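Local coordinates for Endonuclease/exonuclease/phosphatase domain-containing protein (Enterococcus faecalis, PDB 3L1W) that is of uncharacterised function but has the fold of the endonuclease/exonuclease/phosphatase family and may act as a 3'-5' RNA exonuclease, at residues Thr5-Val10 and Cys40-Arg45; Gln84-Gly89 and Leu116-Thr121; Thr191-Arg196 and Gln226-Thr231. One frame throughout, in Å; residues are numbered along the deposited sequence. Where two conformers were deposited one is given.

Interaction 1. Residues Thr5-Val10 and Cys40-Arg45; sequences TYNVRV and CIQEVR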
ATOM      1  N   THR A   5       8.440   9.733  -3.910  1.00 14.37           N
ATOM      2  CA  THR A   5       9.465   9.818  -4.935  1.00 15.21           C
ATOM      3  C   THR A   5       9.723   8.397  -5.438  1.00 17.18           C
ATOM      4  O   THR A   5       9.676   7.436  -4.672  1.00 14.73           O
ATOM      5  CB  THR A   5      10.753  10.504  -4.417  1.00 12.90           C
ATOM      6  OG1 THR A   5      11.753  10.504  -5.447  1.00 14.13           O
ATOM      7  CG2 THR A   5      11.304   9.791  -3.180  1.00 16.74           C
ATOM      8  N   TYR A   6       9.975   8.259  -6.734  1.00 12.09           N
ATOM      9  CA  TYR A   6      10.120   6.929  -7.321  1.00 11.97           C
ATOM     10  C   TYR A   6      11.047   7.016  -8.523  1.00 13.58           C
ATOM     11  O   TYR A   6      10.728   7.673  -9.527  1.00 13.78           O
ATOM     12  CB  TYR A   6       8.737   6.425  -7.748  1.00 13.05           C
ATOM     13  CG  TYR A   6       8.611   4.953  -8.106  1.00 12.77           C
ATOM     14  CD1 TYR A   6       9.582   4.020  -7.738  1.00 13.66           C
ATOM     15  CD2 TYR A   6       7.489   4.493  -8.796  1.00 14.69           C
ATOM     16  CE1 TYR A   6       9.433   2.673  -8.053  1.00 14.34           C
ATOM     17  CE2 TYR A   6       7.334   3.159  -9.110  1.00 13.83           C
ATOM     18  CZ  TYR A   6       8.304   2.251  -8.744  1.00 13.69           C
ATOM     19  OH  TYR A   6       8.126   0.920  -9.082  1.00 15.31           O
ATOM     20  N   ASN A   7      12.210   6.389  -8.402  1.00 13.12           N
ATOM     21  CA  ASN A   7      13.108   6.226  -9.525  1.00 12.29           C
ATOM     22  C   ASN A   7      12.635   4.984 -10.258  1.00 15.64           C
ATOM     23  O   ASN A   7      12.723   3.871  -9.718  1.00 15.23           O
ATOM     24  CB  ASN A   7      14.549   6.064  -9.025  1.00 15.66           C
ATOM     25  CG  ASN A   7      15.547   5.874 -10.154  1.00 14.99           C
ATOM     26  OD1 ASN A   7      15.255   5.235 -11.159  1.00 14.76           O
ATOM     27  ND2 ASN A   7      16.742   6.427  -9.987  1.00 16.08           N
ATOM     28  N   VAL A   8      12.118   5.180 -11.478  1.00 14.33           N
ATOM     29  CA  VAL A   8      11.423   4.101 -12.178  1.00 14.66           C
ATOM     30  C   VAL A   8      12.299   3.280 -13.103  1.00 15.79           C
ATOM     31  O   VAL A   8      11.786   2.389 -13.789  1.00 17.04           O
ATOM     32  CB  VAL A   8      10.172   4.612 -12.946  1.00 14.57           C
ATOM     33  CG1 VAL A   8       9.173   5.243 -11.974  1.00 14.63           C
ATOM     34  CG2 VAL A   8      10.569   5.581 -14.070  1.00 15.74           C
ATOM     35  N   ARG A   9      13.607   3.568 -13.089  1.00 14.53           N
ATOM     36  CA  ARG A   9      14.620   2.894 -13.924  1.00 16.91           C
ATOM     37  C   ARG A   9      14.527   3.244 -15.412  1.00 20.09           C
ATOM     38  O   ARG A   9      13.528   2.959 -16.087  1.00 17.38           O
ATOM     39  CB  ARG A   9      14.614   1.372 -13.700  1.00 15.20           C
ATOM     40  CG  ARG A   9      15.508   0.575 -14.662  1.00 16.24           C
ATOM     41  CD  ARG A   9      17.000   0.798 -14.438  1.00 16.43           C
ATOM     42  NE  ARG A   9      17.764  -0.207 -15.188  1.00 19.35           N
ATOM     43  CZ  ARG A   9      19.089  -0.271 -15.234  1.00 22.64           C
ATOM     44  NH1 ARG A   9      19.821   0.615 -14.576  1.00 26.51           N
ATOM     45  NH2 ARG A   9      19.683  -1.233 -15.945  1.00 22.28           N
ATOM     46  N   VAL A  10      15.586   3.860 -15.917  1.00 15.17           N
ATOM     47  CA  VAL A  10      15.612   4.334 -17.294  1.00 15.25           C
ATOM     48  C   VAL A  10      15.389   3.151 -18.244  1.00 19.55           C
ATOM     49  O   VAL A  10      15.832   2.037 -17.975  1.00 20.37           O
ATOM     50  CB  VAL A  10      16.951   5.052 -17.607  1.00 19.35           C
ATOM     51  CG1 VAL A  10      18.103   4.056 -17.662  1.00 22.32           C
ATOM     52  CG2 VAL A  10      16.858   5.839 -18.906  1.00 22.73           C
ATOM     53  N   CYS A  40       7.496  12.653  -7.261  1.00 14.09           N
ATOM     54  CA  CYS A  40       8.676  12.951  -8.068  1.00 14.22           C
ATOM     55  C   CYS A  40       9.152  11.660  -8.719  1.00 16.23           C
ATOM     56  O   CYS A  40       9.229  10.620  -8.067  1.00 15.02           O
ATOM     57  CB  CYS A  40       9.791  13.544  -7.204  1.00 14.43           C
ATOM     58  SG  CYS A  40       9.469  15.257  -6.700  1.00 16.98           S
ATOM     59  N   ILE A  41       9.460  11.735 -10.010  1.00 13.72           N
ATOM     60  CA  ILE A  41       9.888  10.582 -10.782  1.00 12.36           C
ATOM     61  C   ILE A  41      11.280  10.841 -11.323  1.00 13.32           C
ATOM     62  O   ILE A  41      11.544  11.925 -11.847  1.00 14.25           O
ATOM     63  CB  ILE A  41       8.953  10.374 -11.993  1.00 13.04           C
ATOM     64  CG1 ILE A  41       7.536  10.013 -11.532  1.00 13.16           C
ATOM     65  CG2 ILE A  41       9.485   9.265 -12.923  1.00 13.56           C
ATOM     66  CD1 ILE A  41       7.456   8.652 -10.834  1.00 16.77           C
ATOM     67  N   GLN A  42      12.175   9.859 -11.205  1.00 13.91           N
ATOM     68  CA  GLN A  42      13.479   9.939 -11.861  1.00 16.75           C
ATOM     69  C   GLN A  42      13.634   8.870 -12.941  1.00 16.09           C
ATOM     70  O   GLN A  42      12.983   7.823 -12.887  1.00 15.15           O
ATOM     71  CB  GLN A  42      14.636   9.812 -10.861  1.00 13.70           C
ATOM     72  CG  GLN A  42      14.608  10.820  -9.719  1.00 14.75           C
ATOM     73  CD  GLN A  42      13.618  10.407  -8.647  1.00 14.79           C
ATOM     74  OE1 GLN A  42      13.518   9.226  -8.309  1.00 13.68           O
ATOM     75  NE2 GLN A  42      12.891  11.372  -8.100  1.00 13.43           N
ATOM     76  N   GLU A  43      14.506   9.159 -13.904  1.00 16.45           N
ATOM     77  CA  GLU A  43      14.942   8.222 -14.955  1.00 17.56           C
ATOM     78  C   GLU A  43      13.865   7.899 -15.985  1.00 15.97           C
ATOM     79  O   GLU A  43      13.514   6.741 -16.186  1.00 16.42           O
ATOM     80  CB  GLU A  43      15.526   6.939 -14.355  1.00 16.76           C
ATOM     81  CG  GLU A  43      16.775   7.185 -13.514  1.00 16.04           C
ATOM     82  CD  GLU A  43      17.628   5.942 -13.304  1.00 18.56           C
ATOM     83  OE1 GLU A  43      17.513   4.992 -14.096  1.00 18.07           O
ATOM     84  OE2 GLU A  43      18.446   5.928 -12.355  1.00 17.15           O
ATOM     85  N   VAL A  44      13.342   8.929 -16.636  1.00 17.53           N
ATOM     86  CA  VAL A  44      12.354   8.721 -17.684  1.00 17.52           C
ATOM     87  C   VAL A  44      12.785   9.358 -19.004  1.00 17.43           C
ATOM     88  O   VAL A  44      12.914  10.580 -19.116  1.00 19.17           O
ATOM     89  CB  VAL A  44      10.950   9.223 -17.262  1.00 16.68           C
ATOM     90  CG1 VAL A  44      10.361   8.274 -16.226  1.00 15.06           C
ATOM     91  CG2 VAL A  44      11.008  10.661 -16.715  1.00 17.84           C
ATOM     92  N   ARG A  45      13.016   8.508 -19.995  1.00 17.93           N
ATOM     93  CA  ARG A  45      13.215   8.963 -21.359  1.00 17.19           C
ATOM     94  C   ARG A  45      11.856   9.374 -21.925  1.00 19.81           C
ATOM     95  O   ARG A  45      10.817   9.137 -21.293  1.00 17.48           O
ATOM     96  CB  ARG A  45      13.871   7.851 -22.178  1.00 20.53           C
ATOM     97  CG  ARG A  45      15.305   7.560 -21.718  1.00 24.69           C
ATOM     98  CD  ARG A  45      15.992   6.491 -22.566  1.00 27.41           C
ATOM     99  NE  ARG A  45      15.931   6.825 -23.982  1.00 34.61           N
ATOM    100  CZ  ARG A  45      16.626   7.808 -24.550  1.00 54.70           C
ATOM    101  NH1 ARG A  45      16.500   8.043 -25.851  1.00 59.95           N
ATOM    102  NH2 ARG A  45      17.443   8.559 -23.823  1.00 59.45           N
TER
HETATM  103  O   HOH W   1      13.386   8.271  -5.762  1.00 16.43           O
HETATM  104  O   HOH W   2      19.512   3.301 -13.849  1.00 23.19           O

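Interaction 2. Residues Gln84-Gly89 and Leu116-Thr121; sequences QAIDTG and LFKETT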
ATOM      1  N   GLN A  84      -2.311  22.323  -6.967  1.00 18.35           N
ATOM      2  CA  GLN A  84      -2.217  23.026  -8.234  1.00 23.73           C
ATOM      3  C   GLN A  84      -0.812  23.572  -8.413  1.00 22.40           C
ATOM      4  O   GLN A  84      -0.210  24.069  -7.461  1.00 20.34           O
ATOM      5  CB  GLN A  84      -3.245  24.159  -8.301  1.00 25.75           C
ATOM      6  CG  GLN A  84      -4.691  23.674  -8.273  1.00 33.43           C
ATOM      7  CD  GLN A  84      -5.169  23.314  -6.873  1.00 43.97           C
ATOM      8  OE1 GLN A  84      -4.999  24.089  -5.930  1.00 45.95           O
ATOM      9  NE2 GLN A  84      -5.779  22.140  -6.735  1.00 41.48           N
ATOM     10  N   ALA A  85      -0.282  23.464  -9.626  1.00 21.02           N
ATOM     11  CA  ALA A  85       1.031  24.017  -9.912  1.00 22.88           C
ATOM     12  C   ALA A  85       0.859  25.475 -10.282  1.00 24.85           C
ATOM     13  O   ALA A  85       0.104  25.800 -11.204  1.00 27.33           O
ATOM     14  CB  ALA A  85       1.703  23.264 -11.042  1.00 21.75           C
ATOM     15  N   ILE A  86       1.547  26.358  -9.564  1.00 18.22           N
ATOM     16  CA  ILE A  86       1.487  27.783  -9.890  1.00 18.06           C
ATOM     17  C   ILE A  86       2.757  28.334 -10.533  1.00 23.09           C
ATOM     18  O   ILE A  86       2.750  29.441 -11.077  1.00 24.25           O
ATOM     19  CB  ILE A  86       1.068  28.643  -8.679  1.00 24.52           C
ATOM     20  CG1 ILE A  86       2.024  28.444  -7.507  1.00 23.90           C
ATOM     21  CG2 ILE A  86      -0.355  28.288  -8.257  1.00 32.34           C
ATOM     22  CD1 ILE A  86       1.758  29.403  -6.349  1.00 29.26           C
ATOM     23  N   ASP A  87       3.837  27.560 -10.485  1.00 21.83           N
ATOM     24  CA  ASP A  87       5.079  27.909 -11.174  1.00 21.32           C
ATOM     25  C   ASP A  87       5.905  26.638 -11.319  1.00 19.05           C
ATOM     26  O   ASP A  87       5.771  25.709 -10.512  1.00 21.44           O
ATOM     27  CB  ASP A  87       5.865  28.950 -10.370  1.00 23.12           C
ATOM     28  CG  ASP A  87       6.921  29.675 -11.200  1.00 28.57           C
ATOM     29  OD1 ASP A  87       6.964  29.492 -12.437  1.00 22.19           O
ATOM     30  OD2 ASP A  87       7.700  30.459 -10.600  1.00 25.46           O
ATOM     31  N   THR A  88       6.735  26.579 -12.353  1.00 19.18           N
ATOM     32  CA  THR A  88       7.628  25.441 -12.538  0.50 18.20           C
ATOM     33  C   THR A  88       8.889  25.864 -13.277  1.00 22.02           C
ATOM     34  O   THR A  88       8.914  26.892 -13.963  1.00 22.40           O
ATOM     35  CB  THR A  88       6.947  24.309 -13.327  0.50 19.83           C
ATOM     36  OG1 THR A  88       7.808  23.164 -13.364  0.50 22.76           O
ATOM     37  CG2 THR A  88       6.645  24.759 -14.748  0.50 22.48           C
ATOM     38  N   GLY A  89       9.942  25.068 -13.142  1.00 20.42           N
ATOM     39  CA  GLY A  89      11.155  25.337 -13.874  1.00 19.75           C
ATOM     40  C   GLY A  89      12.148  24.214 -13.726  1.00 22.25           C
ATOM     41  O   GLY A  89      11.910  23.242 -13.000  1.00 18.86           O
ATOM     42  N   LEU A 116       6.314  25.019  -7.864  1.00 20.46           N
ATOM     43  CA  LEU A 116       5.675  25.699  -6.750  1.00 21.43           C
ATOM     44  C   LEU A 116       4.208  25.312  -6.815  1.00 18.20           C
ATOM     45  O   LEU A 116       3.551  25.508  -7.843  1.00 20.56           O
ATOM     46  CB  LEU A 116       5.848  27.215  -6.872  1.00 19.67           C
ATOM     47  CG  LEU A 116       5.454  28.028  -5.637  1.00 24.21           C
ATOM     48  CD1 LEU A 116       6.399  27.727  -4.470  1.00 24.58           C
ATOM     49  CD2 LEU A 116       5.442  29.519  -5.957  1.00 23.72           C
ATOM     50  N   PHE A 117       3.710  24.734  -5.726  1.00 18.57           N
ATOM     51  CA  PHE A 117       2.375  24.152  -5.692  1.00 17.61           C
ATOM     52  C   PHE A 117       1.541  24.782  -4.589  1.00 21.33           C
ATOM     53  O   PHE A 117       2.073  25.410  -3.670  1.00 22.89           O
ATOM     54  CB  PHE A 117       2.459  22.642  -5.439  1.00 17.26           C
ATOM     55  CG  PHE A 117       3.008  21.854  -6.602  1.00 19.83           C
ATOM     56  CD1 PHE A 117       4.369  21.609  -6.715  1.00 20.51           C
ATOM     57  CD2 PHE A 117       2.156  21.364  -7.584  1.00 19.55           C
ATOM     58  CE1 PHE A 117       4.873  20.886  -7.789  1.00 17.11           C
ATOM     59  CE2 PHE A 117       2.652  20.637  -8.659  1.00 18.57           C
ATOM     60  CZ  PHE A 117       4.003  20.393  -8.759  1.00 17.16           C
ATOM     61  N   LYS A 118       0.228  24.623  -4.688  1.00 19.63           N
ATOM     62  CA  LYS A 118      -0.645  24.935  -3.567  1.00 20.48           C
ATOM     63  C   LYS A 118      -1.633  23.812  -3.376  1.00 21.24           C
ATOM     64  O   LYS A 118      -2.225  23.340  -4.345  1.00 23.49           O
ATOM     65  CB  LYS A 118      -1.433  26.220  -3.818  1.00 22.17           C
ATOM     66  CG  LYS A 118      -0.668  27.500  -3.597  1.00 38.74           C
ATOM     67  CD  LYS A 118      -1.635  28.670  -3.655  1.00 37.14           C
ATOM     68  CE  LYS A 118      -0.900  29.987  -3.742  1.00 39.59           C
ATOM     69  NZ  LYS A 118      -1.851  31.076  -4.037  1.00 37.96           N
ATOM     70  N   GLU A 119      -1.832  23.392  -2.130  1.00 20.63           N
ATOM     71  CA  GLU A 119      -2.894  22.444  -1.835  1.00 21.01           C
ATOM     72  C   GLU A 119      -4.248  23.109  -2.034  1.00 26.80           C
ATOM     73  O   GLU A 119      -4.417  24.284  -1.729  1.00 26.78           O
ATOM     74  CB  GLU A 119      -2.784  21.940  -0.396  1.00 26.01           C
ATOM     75  CG  GLU A 119      -1.590  21.051  -0.148  1.00 25.31           C
ATOM     76  CD  GLU A 119      -1.672  20.352   1.199  1.00 31.45           C
ATOM     77  OE1 GLU A 119      -2.466  19.396   1.321  1.00 28.78           O
ATOM     78  OE2 GLU A 119      -0.939  20.758   2.125  1.00 33.54           O
ATOM     79  N   THR A 120      -5.217  22.349  -2.535  1.00 23.34           N
ATOM     80  CA  THR A 120      -6.552  22.881  -2.788  1.00 22.71           C
ATOM     81  C   THR A 120      -7.123  23.647  -1.589  1.00 30.37           C
ATOM     82  O   THR A 120      -7.699  24.731  -1.741  1.00 35.67           O
ATOM     83  CB  THR A 120      -7.511  21.751  -3.187  1.00 26.96           C
ATOM     84  OG1 THR A 120      -6.994  21.089  -4.345  1.00 36.83           O
ATOM     85  CG2 THR A 120      -8.892  22.307  -3.501  1.00 34.48           C
ATOM     86  N   THR A 121      -6.935  23.086  -0.400  1.00 30.24           N
ATOM     87  CA  THR A 121      -7.511  23.625   0.826  1.00 45.16           C
ATOM     88  C   THR A 121      -6.690  24.755   1.459  1.00 49.68           C
ATOM     89  O   THR A 121      -7.223  25.566   2.215  1.00 54.14           O
ATOM     90  CB  THR A 121      -7.705  22.500   1.864  1.00 52.07           C
ATOM     91  OG1 THR A 121      -7.989  23.073   3.144  1.00 66.57           O
ATOM     92  CG2 THR A 121      -6.445  21.642   1.965  1.00 49.05           C
TER

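Interaction 3. Residues Thr191-Arg196 and Gln226-Thr231; sequences THYGPR and QTASLT. With FMT (formic acid), chain T.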
ATOM      1  N   THR A 191       6.951   7.361  12.412  1.00 24.23           N
ATOM      2  CA  THR A 191       7.002   5.925  12.183  0.50 24.60           C
ATOM      3  C   THR A 191       7.308   5.643  10.713  1.00 23.19           C
ATOM      4  O   THR A 191       6.755   6.290   9.823  1.00 21.35           O
ATOM      5  CB  THR A 191       5.673   5.254  12.576  0.50 29.65           C
ATOM      6  OG1 THR A 191       5.296   5.680  13.892  0.50 30.31           O
ATOM      7  CG2 THR A 191       5.807   3.738  12.552  0.50 31.87           C
ATOM      8  N   HIS A 192       8.212   4.694  10.469  1.00 22.88           N
ATOM      9  CA  HIS A 192       8.564   4.296   9.108  1.00 21.25           C
ATOM     10  C   HIS A 192       8.142   2.856   8.834  1.00 22.05           C
ATOM     11  O   HIS A 192       8.481   1.954   9.596  1.00 19.43           O
ATOM     12  CB  HIS A 192      10.066   4.429   8.856  1.00 20.73           C
ATOM     13  CG  HIS A 192      10.464   4.084   7.454  1.00 18.09           C
ATOM     14  ND1 HIS A 192      10.262   4.941   6.393  1.00 17.59           N
ATOM     15  CD2 HIS A 192      11.010   2.961   6.930  1.00 17.89           C
ATOM     16  CE1 HIS A 192      10.695   4.372   5.282  1.00 18.20           C
ATOM     17  NE2 HIS A 192      11.144   3.166   5.579  1.00 17.60           N
ATOM     18  N   TYR A 193       7.411   2.650   7.740  1.00 17.37           N
ATOM     19  CA  TYR A 193       6.902   1.328   7.389  1.00 17.24           C
ATOM     20  C   TYR A 193       7.726   0.791   6.232  1.00 16.43           C
ATOM     21  O   TYR A 193       8.017   1.519   5.285  1.00 17.63           O
ATOM     22  CB  TYR A 193       5.418   1.419   6.996  1.00 15.85           C
ATOM     23  CG  TYR A 193       4.790   0.089   6.628  1.00 18.00           C
ATOM     24  CD1 TYR A 193       4.669  -0.923   7.569  1.00 20.40           C
ATOM     25  CD2 TYR A 193       4.306  -0.146   5.341  1.00 18.73           C
ATOM     26  CE1 TYR A 193       4.093  -2.140   7.246  1.00 17.50           C
ATOM     27  CE2 TYR A 193       3.732  -1.367   4.999  1.00 19.30           C
ATOM     28  CZ  TYR A 193       3.623  -2.357   5.958  1.00 17.15           C
ATOM     29  OH  TYR A 193       3.071  -3.580   5.652  1.00 17.76           O
ATOM     30  N   GLY A 194       8.122  -0.475   6.314  1.00 17.79           N
ATOM     31  CA  GLY A 194       8.938  -1.071   5.276  1.00 16.93           C
ATOM     32  C   GLY A 194      10.424  -0.891   5.534  1.00 17.80           C
ATOM     33  O   GLY A 194      10.835  -0.404   6.592  1.00 19.55           O
ATOM     34  N   PRO A 195      11.249  -1.283   4.562  1.00 18.41           N
ATOM     35  CA  PRO A 195      12.698  -1.178   4.755  1.00 19.94           C
ATOM     36  C   PRO A 195      13.162   0.280   4.770  1.00 16.54           C
ATOM     37  O   PRO A 195      12.541   1.128   4.125  1.00 17.31           O
ATOM     38  CB  PRO A 195      13.260  -1.916   3.536  1.00 17.41           C
ATOM     39  CG  PRO A 195      12.213  -1.754   2.480  1.00 17.40           C
ATOM     40  CD  PRO A 195      10.887  -1.780   3.221  1.00 16.99           C
ATOM     41  N   ARG A 196      14.242   0.572   5.492  1.00 17.42           N
ATOM     42  CA  ARG A 196      14.792   1.926   5.478  1.00 17.51           C
ATOM     43  C   ARG A 196      15.541   2.210   4.172  1.00 20.12           C
ATOM     44  O   ARG A 196      15.625   3.357   3.741  1.00 20.05           O
ATOM     45  CB  ARG A 196      15.683   2.169   6.704  1.00 24.13           C
ATOM     46  CG  ARG A 196      14.904   2.229   8.017  1.00 27.37           C
ATOM     47  CD  ARG A 196      15.820   2.388   9.241  1.00 27.89           C
ATOM     48  NE  ARG A 196      16.643   3.596   9.176  1.00 27.06           N
ATOM     49  CZ  ARG A 196      16.233   4.810   9.538  1.00 29.42           C
ATOM     50  NH1 ARG A 196      15.000   4.994   9.990  1.00 29.84           N
ATOM     51  NH2 ARG A 196      17.059   5.844   9.443  1.00 25.93           N
ATOM     52  N   GLN A 226       4.175  10.129   8.886  1.00 19.56           N
ATOM     53  CA  GLN A 226       4.726   8.805   8.669  0.50 19.39           C
ATOM     54  C   GLN A 226       5.417   8.728   7.316  1.00 18.58           C
ATOM     55  O   GLN A 226       5.264   9.609   6.465  1.00 18.59           O
ATOM     56  CB  GLN A 226       3.639   7.748   8.754  0.50 20.51           C
ATOM     57  CG  GLN A 226       2.556   7.917   7.724  0.50 16.39           C
ATOM     58  CD  GLN A 226       1.628   6.726   7.689  0.50 30.14           C
ATOM     59  OE1 GLN A 226       1.770   5.847   6.841  0.50 30.23           O
ATOM     60  NE2 GLN A 226       0.678   6.684   8.616  0.50 30.31           N
ATOM     61  N   THR A 227       6.247   7.707   7.166  1.00 16.88           N
ATOM     62  CA  THR A 227       6.946   7.471   5.914  1.00 16.31           C
ATOM     63  C   THR A 227       6.882   5.978   5.626  1.00 15.64           C
ATOM     64  O   THR A 227       6.611   5.184   6.527  1.00 18.16           O
ATOM     65  CB  THR A 227       8.422   7.916   5.973  1.00 15.65           C
ATOM     66  OG1 THR A 227       9.070   7.281   7.082  1.00 17.54           O
ATOM     67  CG2 THR A 227       8.527   9.439   6.149  1.00 16.92           C
ATOM     68  N   ALA A 228       7.119   5.604   4.373  1.00 14.76           N
ATOM     69  CA  ALA A 228       7.158   4.186   4.006  1.00 16.01           C
ATOM     70  C   ALA A 228       7.993   3.940   2.762  1.00 16.89           C
ATOM     71  O   ALA A 228       8.054   4.781   1.862  1.00 18.66           O
ATOM     72  CB  ALA A 228       5.738   3.643   3.793  1.00 15.64           C
ATOM     73  N   SER A 229       8.631   2.773   2.713  1.00 14.83           N
ATOM     74  CA  SER A 229       9.235   2.269   1.483  1.00 15.83           C
ATOM     75  C   SER A 229       8.310   1.165   0.987  1.00 14.91           C
ATOM     76  O   SER A 229       8.008   0.233   1.736  1.00 17.21           O
ATOM     77  CB  SER A 229      10.625   1.695   1.750  1.00 16.81           C
ATOM     78  OG  SER A 229      11.542   2.721   2.103  1.00 18.28           O
ATOM     79  N   LEU A 230       7.868   1.256  -0.266  1.00 14.77           N
ATOM     80  CA  LEU A 230       6.803   0.381  -0.763  1.00 14.08           C
ATOM     81  C   LEU A 230       7.375  -0.814  -1.527  1.00 14.46           C
ATOM     82  O   LEU A 230       8.066  -0.647  -2.522  1.00 14.81           O
ATOM     83  CB  LEU A 230       5.864   1.188  -1.673  1.00 16.25           C
ATOM     84  CG  LEU A 230       5.292   2.439  -0.993  1.00 16.48           C
ATOM     85  CD1 LEU A 230       4.433   3.243  -1.957  1.00 16.38           C
ATOM     86  CD2 LEU A 230       4.480   2.048   0.255  1.00 15.10           C
ATOM     87  N   THR A 231       7.094  -2.023  -1.043  1.00 16.45           N
ATOM     88  CA  THR A 231       7.707  -3.234  -1.601  1.00 12.63           C
ATOM     89  C   THR A 231       6.813  -3.969  -2.598  1.00 15.75           C
ATOM     90  O   THR A 231       6.985  -5.170  -2.834  1.00 17.01           O
ATOM     91  CB  THR A 231       8.158  -4.216  -0.477  1.00 18.38           C
ATOM     92  OG1 THR A 231       7.021  -4.641   0.278  1.00 21.06           O
ATOM     93  CG2 THR A 231       9.155  -3.523   0.468  1.00 21.01           C
TER
HETATM   94  C   FMT T 264       6.258  -3.849   3.811  0.80 31.22           C
HETATM   95  O1  FMT T 264       7.002  -3.795   4.791  0.80 33.63           O
HETATM   96  O2  FMT T 264       6.537  -4.415   2.749  0.80 30.06           O
HETATM   97  O   HOH W   3       8.910   8.904   9.584  1.00 25.60           O
HETATM   98  O   HOH W   4      13.727   5.143   2.898  1.00 28.29           O

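Interaction 1. Residues Thr5-Val10 and Cys40-Arg45
E43 and N7 cross obliquely at the ends of two adjacent parallel strands. The amide of N7 and the carboxylate of E43 are turned 69° apart. N7 ND2 donates to E43 OE2 at 3.0 Å in a nearly straight bond (165°). The acceptor lies in the amide plane, but the donor stands above the carboxylate plane. ND2 also bonds D166. The other end of the amide is held too: N7 OD1 accepts from R9 N at 3.0 Å, an Asx turn, which fixes the amide flip. E43 OE1 uses its anti lone pair to accept V10 N at 2.9 Å. A water bridges the same oxygen to R9 NH1, while R9 NE pairs with D15. Q42 is bent at chi2 (79°), so its amide folds back along the strand. Its NE2 reaches T5 OG1 at 3.0 Å and also bonds N130. A second water joins T5 OG1 to Q42 OE1. Y6 and I41 point to the other face of the sheet, and V8, just past the strand end, packs against I41. I41 CD1 lies 4.0 Å from Y6 CB, and V8 CG1 lies over one face of the Y6 ring, offset toward its rim. V8 CG2 presses tightly on V44 CG1 at 3.5 Å. Main-chain bonds Y6 N to C40 O, Q42 N to Y6 O and V8 N to Q42 O set the register. The strands belong to a beta-alpha-beta unit with helix 20-34. As in relatives, the Asn and Glu at these strand ends probably line the active site of the endonuclease/exonuclease/phosphatase fold.

Interaction 2. Residues Gln84-Gly89 and Leu116-Thr121
T120 OG1 is gripped by three partners, one of them weak. Q84 NE2 donates to it at 2.9 Å, nearly straight (168°) and with OG1 in the amide plane. The hydroxyl also bonds Q81 O, its strongest partner, and weakly K82 O. The Q84 side chain crosses T120 at about a right angle. It gets there by bending at chi2 (79°). Its NE2 bonds E80 O as well, so the amide nitrogen has two acceptors and its orientation is fixed. Next to this grip, Q84 and K118 form an antiparallel hydrogen-bonded pair, with Q84 N 2.8 Å from K118 O and K118 N donating back to Q84 O. A85 and F117 follow as a non-hydrogen-bonded pair. Then the register slips by one residue. I86 and D87 both face L116, which makes a classic beta bulge. L116 O takes I86 N at 2.8 Å, nearly along the C=O axis, and D87 N weakly at 3.4 Å. L116 N returns a bond to D87 O at 2.8 Å. The bulge lies in strand 83-92, an outermost strand of the six-stranded sheet, one of the two sheets of this alpha/beta sandwich. At the bulge the I86 side chain takes the crowded first torsion (chi1 58°), with CG1 between the backbone N and the carbonyl carbon. This brings I86 CD1 to L116 CD2 at 3.7 Å and to K118 CE at 3.8 Å. L116 also packs on P125 and Y159. On the opposite face, F117 CE2 meets A85 CB at 3.7 Å. The F117 ring is edge-to-face with Y78 and touches I76, both on strand 73-78 of the other sheet.

Interaction 3. Residues Thr191-Arg196 and Gln226-Thr231
Three main-chain bonds join the parallel strands: T227 N to T191 O, Y193 N to T227 O and S229 N to Y193 O. The first and last run nearly along the C=O axis; Y193 N meets T227 O from above the carbonyl plane. Side-chain polar bonds centre on H192, whose CG is anti to the backbone N (chi1 -178°). Both ring nitrogens are used. H192 ND1 and T227 OG1 share a hydrogen bond of 2.7 Å. H192 NE2 donates to P195 O at 2.9 Å. P195 O lies in the H192 ring plane, but NE2 stands above the carbonyl plane of P195. S229 OG gives P195 O a second bond at 2.8 Å, nearly along the C=O axis. Two donors thus hold the turn at G194 and P195 against the strand end. G194 takes a positive phi there (89°). Apolar contacts are few. Y193 CB lies 3.9 Å from A228 CB, and P195 CD lies 3.7 Å from T231 CG2. A formic acid, probably from the crystallisation liquor, accepts a hydrogen bond from T231 OG1 at O2 (2.5 Å). Its O1 lies over one face of the Y193 ring, offset toward the rim. It also bonds S233 N of the second subunit. Y193 OH bonds D232 of the second subunit, and its ring stacks on F33 of the second subunit. The arrangement is a short parallel edge strand of the seven-stranded sheet, used here at a subunit interface.

Interaction 1 comes first from the N terminus. It closes a loop of 29 residues that holds helix 20-34, and sets strands 2-7 and 38-44 side by side. Interaction 2 closes 26 residues without helix and pairs strands 83-92 and 111-119 at one margin of the other sheet. Interaction 3 closes 29 residues, again without helix. That loop contains strand 215-220 of the six-stranded sheet. The three loops follow in series; none nest or cross. Interactions 1 and 3 share the seven-stranded sheet, where strand 245-251 lies between strands 2-7 and 222-229. Their centres are about 19 Å apart. The centres of interactions 2 and 3 are about 26 Å apart.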